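Local coordinates for outer membrane protein SusF (Bacteroides thetaiotaomicron, PDB 4FE9) that binds starch at the cell surface through carbohydrate-binding modules, ahead of starch transport into the periplasm for degradation, at residues T28-A33 with L54-A59; S48-K53 with D85-V90; I65-L70 with I115-S120; S105-V110 with A247-F252; R111-S116 with V136-Q141. All blocks are in the same frame, centred on the assembly; numbering follows the deposited sequence. Where two conformers were deposited one is given.

Contact 1 of 5, residues T28-A33 with L54-A59; sequences TATFTA and LSSTTA
T30 faces both S55 and S56 in a classic beta bulge that interrupts the antiparallel pairing of strands 27-33 and 48-57 in the N-terminal domain. S55 N gives a firm bond to T30 O and S56 N a weak one, while T30 N returns a bond of 2.8 Å to S56 O, and the register slips by one residue before F31 pairs with L54. Packing is close on the face that carries A29, F31 and L54. There the L54 methyl CD1 lies over one face of the F31 ring, offset toward the rim, 4.3 Å from its centroid. The second torsion of L54 (65°) places CD1 here, where it also meets A29 CB at 3.7 Å. I117 and V136, from strands 111-122 and 128-141, pack on F31 as well. The other side is looser and polar: at the exposed S55, OG shares a hydrogen bond of 3.2 Å with T32 OG1, and either hydroxyl could be the donor. At the far end T28 N points almost straight (172°) at T58 OG1. T28 O is gripped from opposite faces of its plane, by T57 OG1 at 2.8 Å and by T58 N at 3.0 Å.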
# COMPACT_ATOMS: atom_id res chain seq x y z
N THR A 28 37.82 -10.51 22.63
CA THR A 28 36.61 -11.18 22.23
C THR A 28 35.73 -11.55 23.42
O THR A 28 36.17 -11.56 24.56
CB THR A 28 36.86 -12.42 21.32
OG1 THR A 28 37.69 -13.35 21.99
CG2 THR A 28 37.53 -12.01 20.01
N ALA A 29 34.45 -11.70 23.16
CA ALA A 29 33.53 -12.24 24.16
C ALA A 29 32.69 -13.31 23.52
O ALA A 29 32.39 -13.24 22.33
CB ALA A 29 32.65 -11.14 24.71
N THR A 30 32.22 -14.25 24.32
CA THR A 30 31.31 -15.27 23.83
C THR A 30 30.06 -15.22 24.63
O THR A 30 30.09 -15.22 25.84
CB THR A 30 31.92 -16.68 23.92
OG1 THR A 30 33.09 -16.72 23.10
CG2 THR A 30 30.91 -17.74 23.42
N PHE A 31 28.97 -14.97 23.93
CA PHE A 31 27.63 -14.99 24.51
C PHE A 31 26.91 -16.29 24.17
O PHE A 31 27.05 -16.82 23.05
CB PHE A 31 26.83 -13.84 23.92
CG PHE A 31 27.34 -12.50 24.31
CD1 PHE A 31 26.95 -11.91 25.51
CD2 PHE A 31 28.24 -11.83 23.48
CE1 PHE A 31 27.53 -10.71 25.94
CE2 PHE A 31 28.73 -10.59 23.83
CZ PHE A 31 28.40 -10.04 25.09
N THR A 32 26.02 -16.70 25.07
CA THR A 32 25.10 -17.82 24.80
C THR A 32 23.67 -17.43 25.13
O THR A 32 23.43 -16.57 26.00
CB THR A 32 25.45 -19.05 25.66
OG1 THR A 32 25.42 -18.65 27.04
CG2 THR A 32 26.86 -19.58 25.32
N ALA A 33 22.70 -18.10 24.51
CA ALA A 33 21.28 -17.84 24.82
C ALA A 33 20.96 -18.21 26.26
O ALA A 33 21.58 -19.10 26.82
CB ALA A 33 20.33 -18.60 23.82
N LEU A 54 26.91 -13.81 29.24
CA LEU A 54 28.31 -13.73 28.84
C LEU A 54 29.07 -14.90 29.42
O LEU A 54 29.13 -15.06 30.63
CB LEU A 54 28.95 -12.41 29.32
CG LEU A 54 30.47 -12.37 29.11
CD1 LEU A 54 30.76 -12.38 27.62
CD2 LEU A 54 31.05 -11.14 29.75
N SER A 55 29.50 -15.79 28.56
CA SER A 55 30.06 -17.06 29.02
C SER A 55 31.55 -16.96 29.24
O SER A 55 32.08 -17.53 30.18
CB SER A 55 29.76 -18.17 28.02
OG SER A 55 28.39 -18.53 28.13
N SER A 56 32.23 -16.25 28.34
CA SER A 56 33.66 -16.08 28.47
C SER A 56 34.11 -14.85 27.71
O SER A 56 33.40 -14.35 26.84
CB SER A 56 34.40 -17.31 27.94
OG SER A 56 34.23 -17.41 26.54
N THR A 57 35.30 -14.41 28.01
CA THR A 57 35.89 -13.28 27.33
C THR A 57 37.40 -13.44 27.38
O THR A 57 37.91 -14.03 28.33
CB THR A 57 35.53 -11.97 28.07
OG1 THR A 57 35.93 -10.85 27.28
CG2 THR A 57 36.21 -11.91 29.41
N THR A 58 38.11 -12.83 26.43
CA THR A 58 39.55 -12.77 26.55
C THR A 58 40.03 -11.56 27.33
O THR A 58 41.23 -11.38 27.48
CB THR A 58 40.26 -12.81 25.19
OG1 THR A 58 39.93 -11.65 24.44
CG2 THR A 58 39.89 -14.09 24.38
N ALA A 59 39.11 -10.83 27.94
CA ALA A 59 39.51 -9.72 28.83
C ALA A 59 40.09 -10.26 30.13
O ALA A 59 39.76 -11.36 30.56
CB ALA A 59 38.33 -8.83 29.12

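Contact 2 of 5, residues S48-K53 with D85-V90; sequences SVEIAK and DHVFKV
The F88 ring meets residues 48-53 with its edge: A52 O and K53 N lie near the ring plane, and F88 CD2 is 3.6 Å from A52 O. V67 and I117, from two further strands, also touch this ring. The imidazole of H86, the other aromatic group, leads away from the pair and packs on I65. F88 is bonded through both its backbone polar atoms, O accepting from I51 N and N donating to A52 O; a reciprocal pair joins V49 and V90. On the buried face V90 CG2 touches V49 CG2 at 3.7 Å and I51 CG2 at 3.9 Å, with L95 of helix 92-102 packed against all three residues. The opposite face carries E50, K53, V87 and K89. E50 CB rests on V87 CG1 at 3.6 Å, and the E50 chain runs side by side with K89, pointing the same way. Its OE2 stays 4.2 Å from K89 NZ, too far for a salt bridge. An alanine in place of E50 would keep CB on V87 but would probably leave K89 without its nearby opposite charge and uncover part of V87 CG1. K53 is extended until its last torsion (33°) turns NZ aside, and NZ makes a weak salt bridge to D85 OD1 at 3.4 Å. Aliphatic and aromatic groups inside, charged chains outside: this two-faced antiparallel pairing is consistent with the Ig-like, E-set sandwich of the N-terminal domain.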
# COMPACT_ATOMS: atom_id res chain seq x y z
N SER A 48 10.23 -11.32 34.83
CA SER A 48 11.48 -11.07 34.11
C SER A 48 12.08 -12.39 33.60
O SER A 48 11.83 -13.46 34.17
CB SER A 48 12.45 -10.39 35.04
OG SER A 48 12.89 -11.32 36.00
N VAL A 49 12.80 -12.33 32.48
CA VAL A 49 13.40 -13.52 31.88
C VAL A 49 14.87 -13.29 31.60
O VAL A 49 15.27 -12.17 31.31
CB VAL A 49 12.70 -13.90 30.56
CG1 VAL A 49 11.29 -14.49 30.85
CG2 VAL A 49 12.57 -12.68 29.67
N GLU A 50 15.66 -14.36 31.63
CA GLU A 50 17.06 -14.32 31.27
C GLU A 50 17.20 -14.68 29.85
O GLU A 50 17.00 -15.86 29.48
CB GLU A 50 17.83 -15.34 32.10
CG GLU A 50 17.26 -15.55 33.48
CD GLU A 50 18.25 -16.27 34.43
OE1 GLU A 50 18.96 -17.20 33.99
OE2 GLU A 50 18.26 -15.94 35.63
N ILE A 51 17.71 -13.76 29.05
CA ILE A 51 17.71 -13.99 27.62
C ILE A 51 19.09 -14.30 27.02
O ILE A 51 19.19 -14.81 25.90
CB ILE A 51 16.99 -12.88 26.85
CG1 ILE A 51 17.71 -11.55 27.03
CG2 ILE A 51 15.55 -12.76 27.32
CD1 ILE A 51 17.17 -10.44 26.11
N ALA A 52 20.14 -14.00 27.77
CA ALA A 52 21.48 -14.22 27.29
C ALA A 52 22.47 -14.23 28.46
O ALA A 52 22.14 -13.83 29.59
CB ALA A 52 21.87 -13.16 26.24
N LYS A 53 23.67 -14.74 28.21
CA LYS A 53 24.70 -14.84 29.25
C LYS A 53 26.05 -14.61 28.59
O LYS A 53 26.26 -15.02 27.47
CB LYS A 53 24.65 -16.23 29.89
CG LYS A 53 25.63 -16.45 31.04
CD LYS A 53 25.48 -17.90 31.60
CE LYS A 53 26.53 -18.20 32.71
NZ LYS A 53 26.84 -16.98 33.48
N ASP A 85 26.66 -12.46 37.75
CA ASP A 85 27.17 -13.54 36.93
C ASP A 85 27.03 -13.27 35.43
O ASP A 85 27.18 -14.18 34.61
CB ASP A 85 26.45 -14.84 37.29
CG ASP A 85 27.42 -15.96 37.58
OD1 ASP A 85 28.00 -16.52 36.60
OD2 ASP A 85 27.76 -16.15 38.78
N HIS A 86 26.74 -12.03 35.07
CA HIS A 86 26.70 -11.61 33.67
C HIS A 86 25.61 -12.35 32.88
O HIS A 86 25.73 -12.57 31.68
CB HIS A 86 28.09 -11.76 33.00
CG HIS A 86 29.16 -10.94 33.66
ND1 HIS A 86 30.13 -11.48 34.47
CD2 HIS A 86 29.33 -9.59 33.72
CE1 HIS A 86 30.88 -10.52 34.96
NE2 HIS A 86 30.40 -9.36 34.56
N VAL A 87 24.47 -12.54 33.53
CA VAL A 87 23.24 -12.90 32.84
C VAL A 87 22.38 -11.67 32.57
O VAL A 87 22.30 -10.78 33.40
CB VAL A 87 22.41 -13.95 33.67
CG1 VAL A 87 21.16 -14.33 32.93
CG2 VAL A 87 23.26 -15.16 33.95
N PHE A 88 21.89 -11.56 31.34
CA PHE A 88 21.09 -10.41 30.89
C PHE A 88 19.60 -10.68 31.05
O PHE A 88 19.08 -11.73 30.61
CB PHE A 88 21.42 -10.07 29.44
CG PHE A 88 22.85 -9.69 29.23
CD1 PHE A 88 23.24 -8.34 29.35
CD2 PHE A 88 23.84 -10.66 29.20
CE1 PHE A 88 24.60 -7.99 29.33
CE2 PHE A 88 25.20 -10.31 29.17
CZ PHE A 88 25.57 -8.97 29.24
N LYS A 89 18.94 -9.79 31.79
CA LYS A 89 17.51 -9.95 32.13
C LYS A 89 16.69 -8.81 31.52
O LYS A 89 17.14 -7.64 31.50
CB LYS A 89 17.33 -9.91 33.64
CG LYS A 89 17.89 -11.09 34.38
CD LYS A 89 17.23 -11.19 35.74
CE LYS A 89 18.13 -11.89 36.73
NZ LYS A 89 17.36 -12.52 37.84
N VAL A 90 15.46 -9.13 31.09
CA VAL A 90 14.52 -8.12 30.66
C VAL A 90 13.17 -8.41 31.31
O VAL A 90 12.90 -9.55 31.71
CB VAL A 90 14.36 -8.08 29.11
CG1 VAL A 90 15.67 -7.61 28.44
CG2 VAL A 90 13.93 -9.46 28.57

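Contact 3 of 5, residues I65-L70 with I115-S120; sequences IAVNSL and ISINAS
N68 and S69 both face N118 in a classic beta bulge, where the chain turns a corner between two antiparallel pairings, A66 with S120 and S69 with N118. N118 O takes both bulge amides: N68 N comes closer, at 2.7 Å, but with a bent N-H (134°), whereas S69 N is longer, at 3.2 Å, and sits on a lone pair. The N68 side chain then spends its amide nitrogen twice. ND2 donates to S120 OG at 2.9 Å and to N118 OD1 at 2.8 Å, both acceptors lying in the N68 amide plane. Seen from N118 the donor stands above the plane, and the two amides are turned 72° against each other. The same OD1 accepts from Q130 NE2 on strand 128-141. A water at 2.7 Å from S69 OG donates to S116 O, extending the polar face. On the other face V67 CG1 meets I117 CG2 at 3.8 Å. L70 lies alongside I117, its CD1 4.0 Å from I117 CG1, and F80 packs on both V67 and L70. I65 CG2 adds a lighter touch on A119 CB. Through two nearly straight bonds both ND2 hydrogens of N68 find acceptors at the corner, which probably fixes the rotation of the amide, while the side chains of V67, L70 and I117 meet through apolar contact.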
# COMPACT_ATOMS: atom_id res chain seq x y z
N ILE A 65 32.34 -5.39 33.26
CA ILE A 65 31.68 -5.42 31.96
C ILE A 65 30.68 -4.28 31.89
O ILE A 65 29.85 -4.15 32.78
CB ILE A 65 30.94 -6.76 31.73
CG1 ILE A 65 31.93 -7.96 31.76
CG2 ILE A 65 30.12 -6.73 30.44
CD1 ILE A 65 33.02 -7.91 30.69
N ALA A 66 30.78 -3.45 30.85
CA ALA A 66 29.75 -2.44 30.58
C ALA A 66 29.05 -2.77 29.30
O ALA A 66 29.70 -3.13 28.31
CB ALA A 66 30.39 -1.03 30.48
N VAL A 67 27.75 -2.51 29.26
CA VAL A 67 26.98 -2.81 28.05
C VAL A 67 26.68 -1.57 27.29
O VAL A 67 26.00 -0.70 27.80
CB VAL A 67 25.66 -3.64 28.37
CG1 VAL A 67 24.94 -4.02 27.10
CG2 VAL A 67 26.00 -4.86 29.14
N ASN A 68 27.32 -1.42 26.12
CA ASN A 68 27.17 -0.22 25.27
C ASN A 68 25.86 -0.25 24.50
O ASN A 68 25.29 0.78 24.18
CB ASN A 68 28.33 -0.13 24.22
CG ASN A 68 29.67 -0.20 24.85
OD1 ASN A 68 29.90 0.42 25.90
ND2 ASN A 68 30.52 -1.09 24.33
N SER A 69 25.42 -1.44 24.10
CA SER A 69 24.07 -1.54 23.51
C SER A 69 23.58 -2.96 23.50
O SER A 69 24.38 -3.88 23.58
CB SER A 69 24.05 -0.94 22.11
OG SER A 69 24.73 -1.75 21.19
N LEU A 70 22.28 -3.13 23.73
CA LEU A 70 21.64 -4.44 23.57
C LEU A 70 20.47 -4.29 22.63
O LEU A 70 19.56 -3.52 22.89
CB LEU A 70 21.17 -4.96 24.91
CG LEU A 70 20.53 -6.36 24.93
CD1 LEU A 70 20.68 -7.02 26.27
CD2 LEU A 70 19.08 -6.23 24.59
N ILE A 115 19.58 -11.35 19.30
CA ILE A 115 20.08 -10.45 20.35
C ILE A 115 21.53 -10.11 20.10
O ILE A 115 22.37 -11.00 19.95
CB ILE A 115 19.95 -11.09 21.71
CG1 ILE A 115 18.51 -11.56 21.93
CG2 ILE A 115 20.37 -10.12 22.79
CD1 ILE A 115 18.35 -12.46 23.06
N SER A 116 21.80 -8.83 19.95
CA SER A 116 23.16 -8.35 19.72
C SER A 116 23.60 -7.51 20.91
O SER A 116 23.02 -6.44 21.14
CB SER A 116 23.17 -7.47 18.46
OG SER A 116 24.46 -7.37 17.90
N ILE A 117 24.58 -7.99 21.67
CA ILE A 117 25.12 -7.24 22.82
C ILE A 117 26.51 -6.69 22.53
O ILE A 117 27.40 -7.42 22.10
CB ILE A 117 25.20 -8.10 24.09
CG1 ILE A 117 23.82 -8.68 24.44
CG2 ILE A 117 25.69 -7.24 25.25
CD1 ILE A 117 23.85 -9.68 25.56
N ASN A 118 26.62 -5.38 22.56
CA ASN A 118 27.90 -4.71 22.35
C ASN A 118 28.43 -4.32 23.72
O ASN A 118 27.81 -3.49 24.43
CB ASN A 118 27.70 -3.47 21.45
CG ASN A 118 29.00 -2.75 21.12
OD1 ASN A 118 29.89 -2.58 21.99
ND2 ASN A 118 29.07 -2.23 19.92
N ALA A 119 29.43 -5.05 24.21
CA ALA A 119 29.96 -4.80 25.54
C ALA A 119 31.41 -4.29 25.50
O ALA A 119 32.13 -4.49 24.51
CB ALA A 119 29.85 -6.07 26.41
N SER A 120 31.85 -3.71 26.62
CA SER A 120 33.24 -3.33 26.83
C SER A 120 33.73 -3.81 28.17
O SER A 120 32.95 -3.98 29.11
CB SER A 120 33.42 -1.81 26.73
OG SER A 120 33.22 -1.38 25.40
O HOH W 1 24.05 -4.18 20.11

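Contact 4 of 5, residues S105-V110 with A247-F252; sequences SRASVV and AFNYRF
S105 and N249 carry the polar part of this contact. S105 OG donates to N249 OD1 at 2.7 Å, and the same oxygen accepts from A107 N at 2.9 Å in an ST turn, so the hydroxyl is used in both directions. The first torsion of S105 (169°) sets OG anti to the backbone N, beside the carbonyl carbon, where A107 N can reach it. A backbone bond adds to this: R106 N points nearly straight (173°) at N249 O, 2.8 Å away. The amide of N249 has a second anchor, ND2 donating to D246 OD2.

Apolar contacts flank the bonds. A107 CB sits over one face of the F248 ring in a CH-pi contact, offset toward the rim and 4.1 Å from the centroid. V109 CG2 approaches F248 CZ more distantly, at 4.2 Å, with the two side chains crossing at about a right angle. R106 lays its aliphatic part against Y250, CD 4.1 Å from Y250 CB, and its guanidinium plane is nearly perpendicular to the tyrosine ring.

Charge and pi contacts reach beyond the pair. R106 NH1 donates to V225 O, NE to Q100 OE1, and the guanidinium makes a cation-pi contact with W227, whose ring meets that of Y250 edge-to-face.

The contact joins the loop between helix 92-102 and strand 111-122 to the first carbohydrate-binding module, at the turn linking its strands 241-246 and 251-256, where Y250 and R251 both face D246 in a G1 beta bulge.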
# COMPACT_ATOMS: atom_id res chain seq x y z
N SER A 105 2.85 -7.18 14.61
CA SER A 105 1.85 -8.23 14.68
C SER A 105 1.67 -8.76 16.09
O SER A 105 2.66 -9.04 16.80
CB SER A 105 2.23 -9.35 13.73
OG SER A 105 1.44 -10.48 13.93
N ARG A 106 0.41 -8.92 16.50
CA ARG A 106 0.11 -9.62 17.70
C ARG A 106 -0.16 -11.10 17.47
O ARG A 106 -0.51 -11.81 18.41
CB ARG A 106 -1.04 -8.98 18.43
CG ARG A 106 -0.91 -7.43 18.48
CD ARG A 106 -1.88 -6.86 19.53
NE ARG A 106 -1.44 -7.21 20.86
CZ ARG A 106 -2.11 -6.94 21.98
NH1 ARG A 106 -3.22 -6.21 21.95
NH2 ARG A 106 -1.64 -7.39 23.15
N ALA A 107 0.06 -11.57 16.25
CA ALA A 107 -0.33 -12.94 15.91
C ALA A 107 0.37 -13.93 16.88
O ALA A 107 1.55 -13.73 17.25
CB ALA A 107 0.07 -13.24 14.50
N SER A 108 -0.32 -15.01 17.28
CA SER A 108 0.26 -15.95 18.22
C SER A 108 1.15 -16.98 17.52
O SER A 108 0.87 -18.19 17.57
CB SER A 108 -0.81 -16.63 19.04
OG SER A 108 -0.23 -17.44 20.04
N VAL A 109 2.23 -16.50 16.94
CA VAL A 109 3.15 -17.30 16.12
C VAL A 109 4.55 -17.25 16.80
O VAL A 109 4.95 -16.19 17.35
CB VAL A 109 3.26 -16.65 14.68
CG1 VAL A 109 4.38 -17.30 13.88
CG2 VAL A 109 1.91 -16.78 13.93
N VAL A 110 5.33 -18.32 16.69
CA VAL A 110 6.72 -18.31 17.24
C VAL A 110 7.62 -17.31 16.48
O VAL A 110 7.80 -17.41 15.26
CB VAL A 110 7.36 -19.71 17.22
CG1 VAL A 110 8.77 -19.65 17.78
CG2 VAL A 110 6.50 -20.69 18.03
N ALA A 247 -7.51 -8.78 11.45
CA ALA A 247 -7.90 -9.61 12.57
C ALA A 247 -6.99 -10.85 12.70
O ALA A 247 -7.32 -11.79 13.45
CB ALA A 247 -9.36 -10.03 12.44
N PHE A 248 -5.85 -10.85 12.01
CA PHE A 248 -4.84 -11.88 12.22
C PHE A 248 -3.63 -11.29 12.97
O PHE A 248 -3.30 -11.74 14.07
CB PHE A 248 -4.39 -12.49 10.88
CG PHE A 248 -3.23 -13.45 11.01
CD1 PHE A 248 -3.42 -14.70 11.61
CD2 PHE A 248 -1.92 -13.04 10.70
CE1 PHE A 248 -2.35 -15.58 11.81
CE2 PHE A 248 -0.83 -13.91 10.90
CZ PHE A 248 -1.05 -15.19 11.45
N ASN A 249 -3.11 -10.17 12.45
CA ASN A 249 -2.09 -9.37 13.15
C ASN A 249 -2.61 -8.44 14.24
O ASN A 249 -1.83 -7.98 15.06
CB ASN A 249 -1.26 -8.58 12.15
CG ASN A 249 -0.57 -9.47 11.17
OD1 ASN A 249 0.21 -10.36 11.57
ND2 ASN A 249 -0.98 -9.39 9.90
N TYR A 250 -3.94 -8.28 14.32
CA TYR A 250 -4.60 -7.32 15.28
C TYR A 250 -4.03 -5.91 15.23
O TYR A 250 -3.37 -5.46 16.17
CB TYR A 250 -4.63 -7.86 16.69
CG TYR A 250 -5.77 -8.78 16.91
CD1 TYR A 250 -5.75 -10.08 16.39
CD2 TYR A 250 -6.99 -8.30 17.40
CE1 TYR A 250 -6.89 -10.90 16.43
CE2 TYR A 250 -8.12 -9.12 17.46
CZ TYR A 250 -8.09 -10.38 16.92
OH TYR A 250 -9.19 -11.19 17.07
N ARG A 251 -4.18 -5.28 14.09
CA ARG A 251 -3.71 -3.93 13.89
C ARG A 251 -4.84 -3.20 13.19
O ARG A 251 -5.64 -3.84 12.49
CB ARG A 251 -2.48 -3.94 12.98
CG ARG A 251 -1.13 -3.97 13.76
CD ARG A 251 -0.01 -3.20 13.01
NE ARG A 251 0.98 -2.71 13.96
CZ ARG A 251 1.28 -1.43 14.14
NH1 ARG A 251 0.82 -0.51 13.31
NH2 ARG A 251 2.18 -1.10 15.05
N PHE A 252 -4.84 -1.86 13.29
CA PHE A 252 -5.83 -1.05 12.60
C PHE A 252 -5.11 0.12 11.95
O PHE A 252 -4.03 0.53 12.42
CB PHE A 252 -6.86 -0.55 13.59
CG PHE A 252 -6.36 0.55 14.50
CD1 PHE A 252 -5.88 0.25 15.78
CD2 PHE A 252 -6.32 1.87 14.05
CE1 PHE A 252 -5.39 1.27 16.61
CE2 PHE A 252 -5.81 2.89 14.84
CZ PHE A 252 -5.35 2.60 16.14

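Contact 5 of 5, residues R111-S116 with V136-Q141; sequences RELKIS and VSITLQ. With EDO (1,2-ethanediol), chain D.
L113 and I138 form a hydrogen-bonded pair in the beta hairpin of strands 111-122 and 128-141, in the N-terminal domain, whose family belongs to the E-set clan. Reciprocal backbone bonds join R111 with L140, L113 with I138 and I115 with V136 in an unbroken antiparallel register. The buried face is a row of branched chains. I138 stands between its neighbours: its CD1 meets L113 CD1 at 3.9 Å, and its CG1 and CG2 each lie 4.1 Å from I115 CD1. The first torsion of I138 (65°) sets CG1 between the backbone N and the carbonyl carbon, the crowded position, and from there it also touches L113 CB at 4.0 Å. An alanine in place of I138 would take away both branches, and the resulting gap beside L113 and I115 would probably let their methyl ends shift. I51 of strand 48-57 lies against I138 and I115, and L95 and T99 of helix 92-102 cover L113. V136 CG2 continues the row at the I115 end, 4.1 Å from I115 CB. The other face is polar. K114 turns away from its strand partner to a salt bridge with E74. T139 CB lies 3.3 Å from R111 O. One bond crosses on this face: S137 OG donates to E112 OE2 at 3.1 Å, meeting that oxygen nearly along its C-O axis.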
# COMPACT_ATOMS: atom_id res chain seq x y z
N ARG A 111 8.09 -16.28 17.18
CA ARG A 111 8.88 -15.21 16.55
C ARG A 111 10.34 -15.34 16.97
O ARG A 111 10.64 -15.42 18.16
CB ARG A 111 8.37 -13.81 16.98
CG ARG A 111 6.92 -13.55 16.60
CD ARG A 111 6.76 -13.49 15.09
NE ARG A 111 5.46 -12.91 14.75
CZ ARG A 111 4.92 -12.94 13.54
NH1 ARG A 111 5.55 -13.57 12.53
NH2 ARG A 111 3.74 -12.33 13.33
N GLU A 112 11.23 -15.28 16.01
CA GLU A 112 12.64 -15.26 16.31
C GLU A 112 13.15 -13.84 16.72
O GLU A 112 12.81 -12.83 16.09
CB GLU A 112 13.43 -15.74 15.12
CG GLU A 112 14.90 -15.60 15.31
CD GLU A 112 15.67 -16.70 14.60
OE1 GLU A 112 15.21 -17.13 13.51
OE2 GLU A 112 16.69 -17.18 15.17
N LEU A 113 13.97 -13.81 17.75
CA LEU A 113 14.65 -12.61 18.16
C LEU A 113 16.17 -12.87 18.14
O LEU A 113 16.67 -13.69 18.90
CB LEU A 113 14.24 -12.25 19.57
CG LEU A 113 12.75 -11.97 19.81
CD1 LEU A 113 12.46 -11.93 21.31
CD2 LEU A 113 12.37 -10.64 19.14
N LYS A 114 16.88 -12.05 17.38
CA LYS A 114 18.30 -12.05 17.35
C LYS A 114 18.83 -10.94 18.28
O LYS A 114 18.40 -9.80 18.21
CB LYS A 114 18.76 -11.87 15.90
CG LYS A 114 20.24 -11.73 15.68
CD LYS A 114 20.55 -11.71 14.15
CE LYS A 114 21.28 -10.43 13.72
NZ LYS A 114 20.35 -9.24 13.64
N ILE A 115 19.58 -11.35 19.30
CA ILE A 115 20.08 -10.45 20.35
C ILE A 115 21.53 -10.11 20.10
O ILE A 115 22.37 -11.00 19.95
CB ILE A 115 19.95 -11.09 21.71
CG1 ILE A 115 18.51 -11.56 21.93
CG2 ILE A 115 20.37 -10.12 22.79
CD1 ILE A 115 18.35 -12.46 23.06
N SER A 116 21.80 -8.83 19.95
CA SER A 116 23.16 -8.35 19.72
C SER A 116 23.60 -7.51 20.91
O SER A 116 23.02 -6.44 21.14
CB SER A 116 23.17 -7.47 18.46
OG SER A 116 24.46 -7.37 17.90
N VAL A 136 23.17 -14.04 19.55
CA VAL A 136 22.46 -15.25 19.95
C VAL A 136 20.95 -15.09 19.66
O VAL A 136 20.50 -13.98 19.32
CB VAL A 136 22.67 -15.57 21.45
CG1 VAL A 136 24.19 -15.74 21.77
CG2 VAL A 136 22.08 -14.49 22.33
N SER A 137 20.20 -16.21 19.74
CA SER A 137 18.79 -16.30 19.24
C SER A 137 17.96 -16.79 20.37
O SER A 137 18.36 -17.73 21.05
CB SER A 137 18.64 -17.35 18.13
OG SER A 137 19.26 -16.94 16.95
N ILE A 138 16.77 -16.21 20.52
CA ILE A 138 15.70 -16.84 21.25
C ILE A 138 14.40 -16.67 20.43
O ILE A 138 14.40 -16.03 19.35
CB ILE A 138 15.51 -16.22 22.66
CG1 ILE A 138 15.05 -14.77 22.52
CG2 ILE A 138 16.85 -16.28 23.49
CD1 ILE A 138 14.47 -14.24 23.78
N THR A 139 13.34 -17.32 20.89
CA THR A 139 12.03 -17.11 20.30
C THR A 139 10.98 -16.86 21.36
O THR A 139 11.20 -17.14 22.54
CB THR A 139 11.60 -18.30 19.51
OG1 THR A 139 11.32 -19.39 20.40
CG2 THR A 139 12.70 -18.69 18.49
N LEU A 140 9.91 -16.17 20.94
CA LEU A 140 8.84 -15.82 21.83
C LEU A 140 7.53 -15.91 21.04
O LEU A 140 7.46 -15.48 19.87
CB LEU A 140 9.02 -14.38 22.38
CG LEU A 140 7.93 -13.82 23.32
CD1 LEU A 140 8.51 -12.93 24.44
CD2 LEU A 140 6.86 -13.05 22.54
N GLN A 141 6.52 -16.48 21.65
CA GLN A 141 5.21 -16.57 21.01
C GLN A 141 4.22 -15.73 21.78
O GLN A 141 3.88 -16.05 22.93
CB GLN A 141 4.74 -18.03 21.00
CG GLN A 141 3.33 -18.21 20.36
CD GLN A 141 2.77 -19.60 20.61
OE1 GLN A 141 3.48 -20.50 21.00
NE2 GLN A 141 1.48 -19.75 20.46
C1 EDO D . 0.24 -22.67 22.32
O1 EDO D . -0.62 -22.13 21.30
C2 EDO D . 0.12 -21.82 23.58
O2 EDO D . -1.27 -21.47 23.81

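In the fold
Contacts 1, 2, 3 and 5 belong to one sheet system of the N-terminal domain, and their apolar faces meet one another around strand 111-122. That strand serves contacts 3 and 5, as strand 48-57 serves contacts 1 and 2. Each of these four is apolar inside and polar outside, but the outer chemistry differs: contacts 1 and 3 add beta bulges with dense hydroxyl and amide bonding, contact 2 sets charged chains there, and contact 5 keeps an even register with a single side-chain bond across. Contact 4 stands apart: the smallest interface and without paired strands, it joins a loop to the first carbohydrate-binding module, with S108 bonded to Q141 of contact 5.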